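Local coordinates for protein quinone reductase (Klebsiella pneumoniae subsp. pneumoniae, PDB 4GI5) that binds flavin-adenine dinucleotide and probably reduces quinones with electrons from NADH or NADPH, at residues R35-N38 against G39-N43; L262-P266 against E267-G271; G189-D192 against D193-P197; E236-D239 against T240-Q243. One frame throughout, in Å; residues are numbered along the deposited sequence.

Contact 1 (R35-N38 against G39-N43); sequences RSLN and GALKN. With FAD (flavin-adenine dinucleotide), chain H.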
loop_
_atom_site.group_PDB
_atom_site.type_symbol
_atom_site.label_atom_id
_atom_site.label_comp_id
_atom_site.label_asym_id
_atom_site.label_seq_id
_atom_site.Cartn_x
_atom_site.Cartn_y
_atom_site.Cartn_z
ATOM N N ARG B 35 -17.474 17.078 -1.774
ATOM C CA ARG B 35 -17.963 17.642 -0.486
ATOM C C ARG B 35 -17.459 16.935 0.803
ATOM O O ARG B 35 -17.852 17.254 1.892
ATOM C CB ARG B 35 -19.519 17.654 -0.488
ATOM C CG ARG B 35 -20.051 18.504 -1.672
ATOM C CD ARG B 35 -21.587 18.289 -1.765
ATOM N NE ARG B 35 -22.149 18.809 -0.521
ATOM C CZ ARG B 35 -23.445 18.553 -0.201
ATOM N NH1 ARG B 35 -24.161 17.884 -0.993
ATOM N NH2 ARG B 35 -23.954 18.994 0.884
ATOM N N SER B 36 -16.486 16.001 0.637
ATOM C CA SER B 36 -15.932 15.264 1.760
ATOM C C SER B 36 -15.085 16.126 2.604
ATOM O O SER B 36 -14.708 17.255 2.232
ATOM C CB SER B 36 -14.973 14.170 1.148
ATOM O OG SER B 36 -13.929 14.675 0.339
ATOM N N LEU B 37 -14.722 15.634 3.776
ATOM C CA LEU B 37 -13.696 16.239 4.564
ATOM C C LEU B 37 -12.439 16.501 3.765
ATOM O O LEU B 37 -11.810 17.558 3.794
ATOM C CB LEU B 37 -13.488 15.348 5.807
ATOM C CG LEU B 37 -12.359 15.871 6.692
ATOM C CD1 LEU B 37 -12.654 17.199 7.397
ATOM C CD2 LEU B 37 -12.023 14.865 7.778
ATOM N N ASN B 38 -11.948 15.465 3.061
ATOM C CA ASN B 38 -10.800 15.640 2.198
ATOM C C ASN B 38 -10.965 16.761 1.129
ATOM O O ASN B 38 -10.059 17.543 0.893
ATOM C CB ASN B 38 -10.425 14.329 1.487
ATOM C CG ASN B 38 -9.429 13.528 2.322
ATOM O OD1 ASN B 38 -8.228 13.748 2.186
ATOM N ND2 ASN B 38 -9.916 12.735 3.235
ATOM N N GLY B 39 -12.128 16.803 0.550
ATOM C CA GLY B 39 -12.384 17.856 -0.409
ATOM C C GLY B 39 -12.240 19.249 0.242
ATOM O O GLY B 39 -11.707 20.222 -0.385
ATOM N N ALA B 40 -12.793 19.391 1.426
ATOM C CA ALA B 40 -12.683 20.651 2.195
ATOM C C ALA B 40 -11.256 21.033 2.478
ATOM O O ALA B 40 -10.831 22.197 2.409
ATOM C CB ALA B 40 -13.531 20.591 3.450
ATOM N N LEU B 41 -10.440 20.052 2.952
ATOM C CA LEU B 41 -9.085 20.338 3.209
ATOM C C LEU B 41 -8.252 20.641 1.999
ATOM O O LEU B 41 -7.383 21.500 2.042
ATOM C CB LEU B 41 -8.478 19.120 3.977
ATOM C CG LEU B 41 -9.030 18.804 5.360
ATOM C CD1 LEU B 41 -8.526 17.378 5.811
ATOM C CD2 LEU B 41 -8.541 19.803 6.372
ATOM N N LYS B 42 -8.563 19.990 0.885
ATOM C CA LYS B 42 -7.904 20.225 -0.382
ATOM C C LYS B 42 -8.167 21.705 -0.812
ATOM O O LYS B 42 -7.258 22.434 -1.182
ATOM C CB LYS B 42 -8.463 19.319 -1.455
ATOM C CG LYS B 42 -8.086 19.792 -2.881
ATOM C CD LYS B 42 -8.692 19.114 -4.041
ATOM C CE LYS B 42 -10.165 19.007 -3.975
ATOM N NZ LYS B 42 -10.758 20.086 -4.825
ATOM N N ASN B 43 -9.424 22.095 -0.741
ATOM C CA ASN B 43 -9.737 23.468 -1.190
ATOM C C ASN B 43 -9.097 24.510 -0.317
ATOM O O ASN B 43 -8.568 25.493 -0.861
ATOM C CB ASN B 43 -11.236 23.645 -1.330
ATOM C CG ASN B 43 -11.808 22.830 -2.477
ATOM O OD1 ASN B 43 -11.179 22.462 -3.510
ATOM N ND2 ASN B 43 -13.015 22.535 -2.286
HETATM P PA FAD H . -16.023 12.207 5.078
HETATM O O1A FAD H . -16.281 12.959 3.838
HETATM O O2A FAD H . -16.659 10.950 5.444
HETATM O O5B FAD H . -16.296 13.181 6.365
HETATM C C5B FAD H . -15.911 12.905 7.727
HETATM C C4B FAD H . -16.600 13.880 8.624
HETATM O O4B FAD H . -15.998 15.142 8.442
HETATM C C3B FAD H . -18.090 13.955 8.400
HETATM O O3B FAD H . -18.666 13.878 9.695
HETATM C C2B FAD H . -18.189 15.341 7.832
HETATM O O2B FAD H . -19.493 15.952 8.015
HETATM C C1B FAD H . -17.093 16.151 8.438
HETATM N N9A FAD H . -16.771 17.327 7.584
HETATM C C8A FAD H . -16.682 17.467 6.154
HETATM N N7A FAD H . -16.402 18.697 5.789
HETATM C C5A FAD H . -16.448 19.338 6.992
HETATM C C6A FAD H . -16.367 20.735 7.419
HETATM N N6A FAD H . -16.101 21.537 6.441
HETATM N N1A FAD H . -16.441 21.101 8.745
HETATM C C2A FAD H . -16.624 20.168 9.674
HETATM N N3A FAD H . -16.755 18.830 9.327
HETATM C C4A FAD H . -16.638 18.506 8.089
HETATM N N1 FAD H . -9.197 4.439 8.944
HETATM C C2 FAD H . -8.042 4.061 9.533
HETATM O O2 FAD H . -7.609 4.637 10.620
HETATM N N3 FAD H . -7.269 3.043 9.010
HETATM C C4 FAD H . -7.685 2.298 7.968
HETATM O O4 FAD H . -6.951 1.444 7.453
HETATM C C4X FAD H . -8.930 2.668 7.351
HETATM N N5 FAD H . -9.364 1.994 6.245
HETATM C C5X FAD H . -10.532 2.437 5.568
HETATM C C6 FAD H . -10.909 1.856 4.453
HETATM C C7 FAD H . -11.980 2.339 3.704
HETATM C C7M FAD H . -12.381 1.678 2.437
HETATM C C8 FAD H . -12.740 3.420 4.211
HETATM C C8M FAD H . -13.945 3.901 3.448
HETATM C C9 FAD H . -12.386 4.023 5.376
HETATM C C9A FAD H . -11.239 3.561 6.083
HETATM N N10 FAD H . -10.758 4.225 7.191
HETATM C C10 FAD H . -9.602 3.818 7.844
HETATM C "C1'" FAD H . -11.409 5.434 7.715
HETATM C "C2'" FAD H . -10.954 6.570 6.798
HETATM O "O2'" FAD H . -9.572 6.933 6.878
HETATM C "C3'" FAD H . -11.796 7.861 7.063
HETATM O "O3'" FAD H . -13.140 7.466 6.687
HETATM C "C4'" FAD H . -11.398 9.060 6.193
HETATM O "O4'" FAD H . -10.174 9.551 6.636
HETATM C "C5'" FAD H . -12.416 10.215 6.389
HETATM O "O5'" FAD H . -12.122 11.214 5.466
HETATM P P FAD H . -13.265 11.538 4.331
HETATM O O1P FAD H . -12.754 12.671 3.529
HETATM O O2P FAD H . -13.707 10.358 3.588
HETATM O O3P FAD H . -14.415 12.035 5.351
#
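Ser36 OG has two partners: Gly39 N donates to it over 2.8 Å at an N-H...O angle of 153°, and the backbone O of Glu33 is hydrogen-bonded to it as well. Ser36 sits just before the helix that starts at Leu37; it is the N-cap residue, and its bond with Gly39 N is a capping bond. The side chain reaches that amide because OG lies between the backbone N and the carbonyl carbon (chi1 58°), turned back over the first turn.

A second polar atom held twice is FAD O1P. Asn38 N and Asn38 ND2 each lie 2.9 Å from FAD O1P, and the ND2 bond is close to straight at 169°, so one residue clasps a single phosphate oxygen with backbone and side chain together. Thr174 OG1 is hydrogen-bonded to the same ND2, a second-shell contact consistent with holding the amide in place. On the other phosphate, Leu37 N donates to FAD O1A over 3.1 Å.

Behind these amides the regular helical ladder begins, with Ala40 N to Ser36 O at 3.0 Å and Leu41 N to Leu37 O at 3.0 Å. Leu37 CG also touches Leu41 CD1 at 4.2 Å, while its CD1 and CD2 rest near the adenosine ribose; Phe227 of helix 224-239 packs on both leucines.

Amide N-H groups at a helix start would stabilise the negative pyrophosphate, probably aided by the helix dipole. Such a phosphate-binding helix N terminus, following strand 24-29 in a beta-alpha-beta unit, is characteristic of the flavodoxin-like fold.

Contact 2 (L262-P266 against E267-G271); sequences LTLRP and ELAPG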
loop_
_atom_site.group_PDB
_atom_site.type_symbol
_atom_site.label_atom_id
_atom_site.label_comp_id
_atom_site.label_asym_id
_atom_site.label_seq_id
_atom_site.Cartn_x
_atom_site.Cartn_y
_atom_site.Cartn_z
ATOM N N LEU B 262 23.235 -4.104 0.442
ATOM C CA LEU B 262 22.417 -2.952 0.888
ATOM C C LEU B 262 21.943 -3.125 2.305
ATOM O O LEU B 262 20.805 -2.823 2.659
ATOM C CB LEU B 262 21.242 -2.745 -0.084
ATOM C CG LEU B 262 21.565 -2.659 -1.556
ATOM C CD1 LEU B 262 20.335 -2.350 -2.396
ATOM C CD2 LEU B 262 22.708 -1.697 -1.826
ATOM N N THR B 263 22.847 -3.563 3.178
ATOM C CA THR B 263 22.593 -3.664 4.588
ATOM C C THR B 263 23.361 -2.581 5.336
ATOM O O THR B 263 24.478 -2.223 4.904
ATOM C CB THR B 263 22.948 -5.070 5.199
ATOM O OG1 THR B 263 24.308 -5.373 4.882
ATOM C CG2 THR B 263 22.078 -6.144 4.520
ATOM N N LEU B 264 22.759 -2.043 6.388
ATOM C CA LEU B 264 23.315 -0.913 7.095
ATOM C C LEU B 264 24.702 -1.365 7.720
ATOM O O LEU B 264 24.799 -2.435 8.314
ATOM C CB LEU B 264 22.437 -0.464 8.182
ATOM C CG LEU B 264 22.868 0.806 8.884
ATOM C CD1 LEU B 264 22.786 2.002 7.996
ATOM C CD2 LEU B 264 22.050 1.039 10.116
ATOM N N ARG B 265 25.726 -0.607 7.435
ATOM C CA ARG B 265 27.066 -1.081 7.972
ATOM C C ARG B 265 27.047 -1.283 9.475
ATOM O O ARG B 265 26.406 -0.524 10.236
ATOM C CB ARG B 265 28.198 -0.159 7.460
ATOM C CG ARG B 265 28.255 1.233 7.963
ATOM C CD ARG B 265 29.486 1.849 7.293
ATOM N NE ARG B 265 29.513 3.223 7.658
ATOM C CZ ARG B 265 29.970 3.720 8.809
ATOM N NH1 ARG B 265 30.490 2.933 9.771
ATOM N NH2 ARG B 265 29.916 5.034 9.002
ATOM N N PRO B 266 27.830 -2.267 9.946
ATOM C CA PRO B 266 27.656 -2.752 11.355
ATOM C C PRO B 266 27.905 -1.687 12.432
ATOM O O PRO B 266 27.255 -1.696 13.514
ATOM C CB PRO B 266 28.574 -3.980 11.463
ATOM C CG PRO B 266 29.377 -4.013 10.233
ATOM C CD PRO B 266 28.721 -3.108 9.149
ATOM N N GLU B 267 28.732 -0.719 12.139
ATOM C CA GLU B 267 28.917 0.315 13.159
ATOM C C GLU B 267 27.830 1.311 13.329
ATOM O O GLU B 267 27.838 2.042 14.311
ATOM C CB GLU B 267 30.239 1.061 12.902
ATOM C CG GLU B 267 31.385 0.096 13.109
ATOM C CD GLU B 267 32.734 0.748 12.877
ATOM O OE1 GLU B 267 32.785 1.762 12.123
ATOM O OE2 GLU B 267 33.734 0.230 13.447
ATOM N N LEU B 268 26.891 1.400 12.381
ATOM C CA LEU B 268 25.778 2.285 12.547
ATOM C C LEU B 268 24.576 1.556 13.155
ATOM O O LEU B 268 24.384 0.375 12.908
ATOM C CB LEU B 268 25.430 2.911 11.203
ATOM C CG LEU B 268 26.534 3.589 10.462
ATOM C CD1 LEU B 268 26.082 4.128 9.118
ATOM C CD2 LEU B 268 26.979 4.805 11.308
ATOM N N ALA B 269 23.864 2.244 14.071
ATOM C CA ALA B 269 22.797 1.702 14.837
ATOM C C ALA B 269 23.172 0.317 15.349
ATOM O O ALA B 269 22.515 -0.707 15.118
ATOM C CB ALA B 269 21.528 1.713 13.968
ATOM N N PRO B 270 24.348 0.220 16.010
ATOM C CA PRO B 270 24.881 -1.146 16.275
ATOM C C PRO B 270 23.988 -2.023 17.151
ATOM O O PRO B 270 23.362 -1.557 18.079
ATOM C CB PRO B 270 26.253 -0.875 17.044
ATOM C CG PRO B 270 26.095 0.529 17.528
ATOM C CD PRO B 270 25.229 1.305 16.569
ATOM N N GLY B 271 23.869 -3.246 16.726
ATOM C CA GLY B 271 23.014 -4.224 17.399
ATOM C C GLY B 271 21.492 -4.006 17.171
ATOM O O GLY B 271 20.685 -4.774 17.687
HETATM O O HOH W 1 30.936 -0.307 9.858
HETATM O O HOH W 2 31.842 4.080 11.851
HETATM O O HOH W 3 25.663 -3.904 14.190
#
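The Arg265 guanidinium is covered on one face by Leu268, whose CG stands 3.8 Å above the plane over its centre, while Glu267 OE1 and two waters approach at the edge. These groups meet round a type I beta turn from Arg265 to Leu268, which follows the short, weakly bonded strand at about 263-264. Its closing bond runs from Leu268 N to Arg265 O over 2.9 Å, the donor standing above the carbonyl plane.

A chi1 of 69° folds the extended Arg265 chain across Leu268 and brings NH1 beside Glu267. The direct salt bridge is long, 3.5 Å from Arg265 NH1 to Glu267 OE1, and the guanidinium and carboxylate planes are 67° apart. Water 2 supplements it, accepting from NH1 and donating to OE1; water 1 links NH1 to Glu267 N.

Leu264 closes the apolar side, crossing Leu268 at about a right angle, with Leu264 CD2 4.0 Å from Leu268 CB. Arg185 of the second subunit is bonded to the backbone oxygens of Leu264, Leu268 and Ala269, which places the turn at the dimer interface. Water 3 joins the two segments, donating to Pro266 O at 2.8 Å and accepting from Gly271 N at 3.2 Å.

Contact 3 (G189-D192 against D193-P197); sequences GPID and DILFP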
loop_
_atom_site.group_PDB
_atom_site.type_symbol
_atom_site.label_atom_id
_atom_site.label_comp_id
_atom_site.label_asym_id
_atom_site.label_seq_id
_atom_site.Cartn_x
_atom_site.Cartn_y
_atom_site.Cartn_z
ATOM N N GLY B 189 -0.167 -0.556 14.506
ATOM C CA GLY B 189 1.206 -0.264 14.196
ATOM C C GLY B 189 1.560 1.196 14.303
ATOM O O GLY B 189 0.684 2.044 14.126
ATOM N N PRO B 190 2.803 1.532 14.601
ATOM C CA PRO B 190 3.118 2.962 14.722
ATOM C C PRO B 190 2.894 3.646 13.377
ATOM O O PRO B 190 3.271 3.112 12.293
ATOM C CB PRO B 190 4.609 2.995 15.064
ATOM C CG PRO B 190 4.880 1.585 15.659
ATOM C CD PRO B 190 3.971 0.701 14.780
ATOM N N ILE B 191 2.244 4.827 13.387
ATOM C CA ILE B 191 1.971 5.495 12.084
ATOM C C ILE B 191 3.150 5.641 11.185
ATOM O O ILE B 191 3.018 5.443 9.972
ATOM C CB ILE B 191 1.274 6.831 12.296
ATOM C CG1 ILE B 191 0.738 7.477 10.996
ATOM C CG2 ILE B 191 2.174 7.797 13.074
ATOM C CD1 ILE B 191 -0.302 6.679 10.305
ATOM N N ASP B 192 4.348 6.003 11.689
ATOM C CA ASP B 192 5.473 6.183 10.828
ATOM C C ASP B 192 6.017 4.865 10.215
ATOM O O ASP B 192 6.611 4.881 9.149
ATOM C CB ASP B 192 6.588 6.920 11.569
ATOM C CG ASP B 192 6.179 8.342 11.986
ATOM O OD1 ASP B 192 5.460 9.021 11.349
ATOM O OD2 ASP B 192 6.443 8.592 13.144
ATOM N N ASP B 193 5.750 3.740 10.885
ATOM C CA ASP B 193 6.140 2.474 10.327
ATOM C C ASP B 193 5.125 2.056 9.274
ATOM O O ASP B 193 5.515 1.484 8.235
ATOM C CB ASP B 193 6.199 1.444 11.475
ATOM C CG ASP B 193 7.358 1.663 12.458
ATOM O OD1 ASP B 193 8.321 2.302 12.137
ATOM O OD2 ASP B 193 7.264 1.027 13.514
ATOM N N ILE B 194 3.802 2.201 9.512
ATOM C CA ILE B 194 2.823 1.909 8.485
ATOM C C ILE B 194 3.001 2.762 7.211
ATOM O O ILE B 194 2.861 2.253 6.119
ATOM C CB ILE B 194 1.379 2.264 9.033
ATOM C CG1 ILE B 194 1.094 1.342 10.178
ATOM C CG2 ILE B 194 0.289 2.296 7.905
ATOM C CD1 ILE B 194 1.086 -0.125 9.873
ATOM N N LEU B 195 3.442 4.002 7.366
ATOM C CA LEU B 195 3.705 4.865 6.239
ATOM C C LEU B 195 5.114 4.653 5.556
ATOM O O LEU B 195 5.388 5.321 4.570
ATOM C CB LEU B 195 3.630 6.321 6.617
ATOM C CG LEU B 195 2.170 6.734 7.036
ATOM C CD1 LEU B 195 2.190 8.175 7.543
ATOM C CD2 LEU B 195 1.139 6.510 5.927
ATOM N N PHE B 196 6.006 3.849 6.160
ATOM C CA PHE B 196 7.328 3.676 5.619
ATOM C C PHE B 196 7.375 3.214 4.162
ATOM O O PHE B 196 8.202 3.748 3.360
ATOM C CB PHE B 196 8.118 2.729 6.512
ATOM C CG PHE B 196 9.553 2.492 6.137
ATOM C CD1 PHE B 196 9.904 1.585 5.157
ATOM C CD2 PHE B 196 10.585 3.210 6.762
ATOM C CE1 PHE B 196 11.235 1.312 4.855
ATOM C CE2 PHE B 196 11.924 2.930 6.427
ATOM C CZ PHE B 196 12.220 1.988 5.489
ATOM N N PRO B 197 6.540 2.263 3.733
ATOM C CA PRO B 197 6.615 1.889 2.288
ATOM C C PRO B 197 6.340 3.073 1.381
ATOM O O PRO B 197 6.877 3.150 0.319
ATOM C CB PRO B 197 5.505 0.833 2.105
ATOM C CG PRO B 197 5.308 0.274 3.485
ATOM C CD PRO B 197 5.649 1.364 4.488
#
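Pro190 and Ile194 are joined by the first full helical bond of this contact, Ile194 N to Pro190 O at 3.0 Å and 168°. Pro190 is the N-cap residue of the short helix 191-194, within the flavodoxin-like fold. The same oxygen accepts a weak bond from Asp193 N, bent to 129°, so it serves two successive amides. One residue on, Leu195 N donates to Ile191 O over 3.0 Å. Both carboxylate oxygens of Asp193 are hydrogen-bonded to glycerol, probably from the crystallisation liquor.

Apolar packing follows the helical spacing. Ile191 and Leu195 lie side by side and point the same way, with Ile191 CG1 3.8 Å from Leu195 CD1. Ile191 manages this although its CB starts away from the second segment: CG1 is anti to the backbone N (chi1 -170°), which carries the branch back alongside Leu195. Tyr182, an FAD-binding residue, borders Ile191. Ile194 packs against Phe196 of the second subunit, so this turn is also part of the dimer interface.

A further contact is between a carboxylate and a proline ring, the two side chains inclined to each other. OD2 makes the approach to the ring: Asp193 OD2 lies 3.3 Å from Pro190 CG and 3.5 Å from Pro190 CD.

Contact 4 (E236-D239 against T240-Q243); sequences ERLD and TLWQ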
loop_
_atom_site.group_PDB
_atom_site.type_symbol
_atom_site.label_atom_id
_atom_site.label_comp_id
_atom_site.label_asym_id
_atom_site.label_seq_id
_atom_site.Cartn_x
_atom_site.Cartn_y
_atom_site.Cartn_z
ATOM N N GLU B 236 -0.383 25.757 9.170
ATOM C CA GLU B 236 0.957 25.834 9.809
ATOM C C GLU B 236 1.944 25.000 9.029
ATOM O O GLU B 236 3.039 25.433 8.758
ATOM C CB GLU B 236 0.913 25.454 11.314
ATOM C CG GLU B 236 2.184 24.965 12.031
ATOM C CD GLU B 236 3.376 25.825 11.969
ATOM O OE1 GLU B 236 3.193 27.058 11.853
ATOM O OE2 GLU B 236 4.518 25.271 12.086
ATOM N N ARG B 237 1.539 23.783 8.574
ATOM C CA ARG B 237 2.431 23.043 7.702
ATOM C C ARG B 237 2.708 23.665 6.362
ATOM O O ARG B 237 3.836 23.664 5.842
ATOM C CB ARG B 237 1.901 21.537 7.512
ATOM C CG ARG B 237 1.821 20.722 8.787
ATOM C CD ARG B 237 3.121 20.537 9.611
ATOM N NE ARG B 237 4.153 20.190 8.703
ATOM C CZ ARG B 237 4.486 18.907 8.394
ATOM N NH1 ARG B 237 3.837 17.947 8.941
ATOM N NH2 ARG B 237 5.377 18.673 7.499
ATOM N N LEU B 238 1.675 24.219 5.747
ATOM C CA LEU B 238 1.843 24.834 4.470
ATOM C C LEU B 238 2.718 26.130 4.547
ATOM O O LEU B 238 3.395 26.470 3.597
ATOM C CB LEU B 238 0.440 25.155 3.922
ATOM C CG LEU B 238 -0.415 23.931 3.530
ATOM C CD1 LEU B 238 -1.785 24.390 3.122
ATOM C CD2 LEU B 238 0.231 23.053 2.445
ATOM N N ASP B 239 2.655 26.794 5.656
ATOM C CA ASP B 239 3.470 28.041 5.926
ATOM C C ASP B 239 4.938 27.683 6.109
ATOM O O ASP B 239 5.785 28.557 5.986
ATOM C CB ASP B 239 2.936 28.722 7.220
ATOM C CG ASP B 239 1.599 29.416 7.024
ATOM O OD1 ASP B 239 1.240 29.598 5.882
ATOM O OD2 ASP B 239 0.926 29.762 8.019
ATOM N N THR B 240 5.285 26.414 6.410
ATOM C CA THR B 240 6.656 26.075 6.771
ATOM C C THR B 240 7.253 25.004 5.833
ATOM O O THR B 240 8.251 24.401 6.173
ATOM C CB THR B 240 6.700 25.577 8.242
ATOM O OG1 THR B 240 5.749 24.510 8.464
ATOM C CG2 THR B 240 6.367 26.681 9.271
ATOM N N LEU B 241 6.654 24.780 4.665
ATOM C CA LEU B 241 7.080 23.730 3.772
ATOM C C LEU B 241 8.568 23.732 3.455
ATOM O O LEU B 241 9.193 22.651 3.237
ATOM C CB LEU B 241 6.344 23.772 2.476
ATOM C CG LEU B 241 4.939 23.322 2.535
ATOM C CD1 LEU B 241 4.232 23.614 1.227
ATOM C CD2 LEU B 241 4.904 21.820 2.792
ATOM N N TRP B 242 9.120 24.940 3.372
ATOM C CA TRP B 242 10.534 25.106 3.007
ATOM C C TRP B 242 11.408 25.397 4.225
ATOM O O TRP B 242 12.549 25.579 4.039
ATOM C CB TRP B 242 10.711 26.159 1.921
ATOM C CG TRP B 242 10.042 25.677 0.744
ATOM C CD1 TRP B 242 10.534 24.774 -0.171
ATOM C CD2 TRP B 242 8.672 25.948 0.363
ATOM N NE1 TRP B 242 9.558 24.505 -1.116
ATOM C CE2 TRP B 242 8.417 25.227 -0.830
ATOM C CE3 TRP B 242 7.645 26.759 0.881
ATOM C CZ2 TRP B 242 7.183 25.313 -1.520
ATOM C CZ3 TRP B 242 6.403 26.791 0.158
ATOM C CH2 TRP B 242 6.210 25.980 -0.986
ATOM N N GLN B 243 10.882 25.369 5.437
ATOM C CA GLN B 243 11.643 25.526 6.645
ATOM C C GLN B 243 11.684 24.230 7.453
ATOM O O GLN B 243 12.628 24.002 8.129
ATOM C CB GLN B 243 11.035 26.614 7.530
ATOM C CG GLN B 243 10.854 27.899 6.782
ATOM C CD GLN B 243 9.901 28.829 7.536
ATOM O OE1 GLN B 243 10.008 29.008 8.749
ATOM N NE2 GLN B 243 8.936 29.371 6.826
HETATM O O HOH W 4 5.497 22.718 10.584
#
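Thr240 OG1 donates to Glu236 O over 2.9 Å, so a side-chain hydroxyl reaches back one turn to a carbonyl of helix 224-239. A chi1 of 53° sets the hydroxyl beside that oxygen. Next to it, Thr240 N bonds to Arg237 O at 3.2 Å, standing well above the carbonyl plane (69°).

Water 4 adds a second route between the same residues, donating to Thr240 OG1 at 2.8 Å and to Glu236 OE2 at 3.1 Å. The bend of Glu236 at chi2 (55°) brings its carboxylate alongside Thr240, where OE2 also comes within 3.7 Å of the methyl CG2.

On the buried side, Leu238 CD2 meets Leu241 CD1 at 4.2 Å. Leu241 CB in turn stands 3.6 Å above the Trp242 ring plane, displaced from the ring centre.

Outward of this, Arg237 NH2 is bonded to Pro212 O of strand 209-216. Leu238 packs on Ala45 and His48 of helix 37-51 and on Ile117 of strand 115-121, whereas Leu241 rests on Met170 of strand 168-174 and Leu211 of strand 209-216, which sets the chain leaving the helix against the central parallel sheet.

Overall arrangement
From the N terminus, contact 1 comes first, opening helix 37-51 after strand 24-29. Contact 3 follows beyond strand 168-174, spanning helix 191-194 and entering helix 196-204; contact 4 lies where the chain leaves the C-terminal part of helix 224-239, and contact 2 includes the weak strand 263-264 and the turn after it. Each is one continuous stretch of chain, so none closes a long loop; all four run in series without nesting or crossing. Contacts 1 and 4 approach to about 6 Å between nearest atoms, linked by the packing of helix 224-239 beside helix 37-51. Contacts 1 and 2 lie on opposite sides of the chain's centre, about 43 Å between centres. Contacts 1, 2 and 3 touch the second subunit; contact 4 does not.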